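Local coordinates for Lmo0741 protein (Listeria monocytogenes, PDB 4R1H), which probably binds DNA as a winged helix-turn-helix transcriptional regulator of the GntR family, at residues A57-E60 / I64-T67. Residues are numbered along the deposited sequence; the frame is centred on the assembly and turned at random.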
loop_
_atom_site.group_PDB
_atom_site.type_symbol
_atom_site.label_atom_id
_atom_site.label_comp_id
_atom_site.label_asym_id
_atom_site.label_seq_id
_atom_site.Cartn_x
_atom_site.Cartn_y
_atom_site.Cartn_z
ATOM N N ALA A 57 -21.501 11.868 3.898
ATOM C CA ALA A 57 -21.136 13.250 4.188
ATOM C C ALA A 57 -19.859 13.727 3.567
ATOM O O ALA A 57 -19.810 14.811 2.994
ATOM C CB ALA A 57 -21.082 13.513 5.700
ATOM N N GLU A 58 -18.815 12.908 3.624
ATOM C CA GLU A 58 -17.569 13.255 3.054
ATOM C C GLU A 58 -17.706 13.346 1.517
ATOM O O GLU A 58 -17.205 14.293 0.905
ATOM C CB GLU A 58 -16.476 12.252 3.430
ATOM C CG GLU A 58 -15.152 12.601 2.763
ATOM C CD GLU A 58 -13.982 11.817 3.283
ATOM O OE1 GLU A 58 -13.825 11.849 4.531
ATOM O OE2 GLU A 58 -13.234 11.291 2.427
ATOM N N LEU A 59 -18.429 12.418 0.952
ATOM C CA LEU A 59 -18.673 12.455 -0.519
ATOM C C LEU A 59 -19.460 13.724 -0.957
ATOM O O LEU A 59 -19.247 14.314 -2.076
ATOM C CB LEU A 59 -19.377 11.167 -0.903
ATOM C CG LEU A 59 -18.532 9.908 -0.883
ATOM C CD1 LEU A 59 -19.444 8.753 -1.016
ATOM C CD2 LEU A 59 -17.465 9.911 -1.968
ATOM N N GLU A 60 -20.367 14.154 -0.107
ATOM C CA GLU A 60 -21.133 15.371 -0.411
ATOM C C GLU A 60 -20.257 16.598 -0.255
ATOM O O GLU A 60 -20.260 17.526 -1.130
ATOM C CB GLU A 60 -22.434 15.407 0.432
ATOM C CG GLU A 60 -23.470 16.380 -0.092
ATOM C CD GLU A 60 -24.881 16.162 0.484
ATOM O OE1 GLU A 60 -25.126 15.149 1.180
ATOM O OE2 GLU A 60 -25.721 17.035 0.234
ATOM N N ILE A 64 -18.874 15.033 -4.775
ATOM C CA ILE A 64 -18.981 13.786 -5.537
ATOM C C ILE A 64 -20.437 13.340 -5.617
ATOM O O ILE A 64 -20.902 12.803 -6.640
ATOM C CB ILE A 64 -18.131 12.648 -4.916
ATOM C CG1 ILE A 64 -16.645 13.053 -4.823
ATOM C CG2 ILE A 64 -18.365 11.359 -5.715
ATOM C CD1 ILE A 64 -16.002 13.456 -6.123
ATOM N N ILE A 65 -21.187 13.588 -4.547
ATOM C CA ILE A 65 -22.604 13.279 -4.518
ATOM C C ILE A 65 -23.366 14.475 -4.034
ATOM O O ILE A 65 -22.782 15.387 -3.447
ATOM C CB ILE A 65 -22.980 12.014 -3.680
ATOM C CG1 ILE A 65 -22.842 12.255 -2.200
ATOM C CG2 ILE A 65 -22.136 10.761 -4.074
ATOM C CD1 ILE A 65 -23.221 11.025 -1.382
ATOM N N TYR A 66 -24.688 14.427 -4.224
ATOM C CA TYR A 66 -25.561 15.478 -3.721
ATOM C C TYR A 66 -26.897 14.867 -3.334
ATOM O O TYR A 66 -27.258 13.771 -3.772
ATOM C CB TYR A 66 -25.741 16.586 -4.760
ATOM C CG TYR A 66 -26.405 16.190 -6.025
ATOM C CD1 TYR A 66 -27.767 16.359 -6.211
ATOM C CD2 TYR A 66 -25.692 15.629 -7.055
ATOM C CE1 TYR A 66 -28.385 15.994 -7.397
ATOM C CE2 TYR A 66 -26.298 15.240 -8.237
ATOM C CZ TYR A 66 -27.654 15.457 -8.398
ATOM O OH TYR A 66 -28.223 15.055 -9.536
ATOM N N THR A 67 -27.674 15.644 -2.590
ATOM C CA THR A 67 -28.941 15.158 -2.018
ATOM C C THR A 67 -30.085 15.959 -2.580
ATOM O O THR A 67 -29.991 17.170 -2.710
ATOM C CB THR A 67 -28.985 15.325 -0.490
ATOM O OG1 THR A 67 -27.886 14.657 0.077
ATOM C CG2 THR A 67 -30.296 14.691 0.085
HETATM O O HOH W 1 -22.523 17.862 -2.909
#
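Glu60, near the C-terminal end of helix 49-61, lies along the start of strand 65-68 and reaches its Thr67. Followed outward, the side chain of Glu60 leaves the helix with its CB 4.1 Å from CG1 of Ile65, and its CG then passes the carbonyl of the same residue, 3.6 Å from Ile65 O. Because CG stands opposite the backbone N (chi1 -163°) and the chain stays extended, the carboxylate is carried two residues along the strand. There OE1 accepts a hydrogen bond of 3.0 Å from Thr67 OG1, which comes from above the carboxylate plane, while the two side chains cross at about a right angle. Lys73 on strand 72-75 also bonds to Thr67 OG1 and makes a long, weak ion pair with Glu60.

Closer to the turn, the carbonyl of Leu59 is gripped by two amides. Ile64 N, at 2.8 Å from Leu59 O, approaches nearly head-on, whereas Ile65 N, at 3.2 Å from the same oxygen, sits above the carbonyl plane. On the apolar side, CB of Leu59 packs 3.9 Å from Ile65 CG1 and its CD2 meets the branched CB of Ile64; Ile20 and Ile24 of helix 12-25 extend this core.

Helix 49-61, the recognition helix of the winged helix-turn-helix fold and so the probable DNA-reading element, is thus joined to the first strand of the wing. The Leu59 carbonyl, accepting from two successive amides, is consistent with a tightly held turn between helix and strand, while Lys73 would probably favour a charged carboxylate on Glu60 at the more open edge.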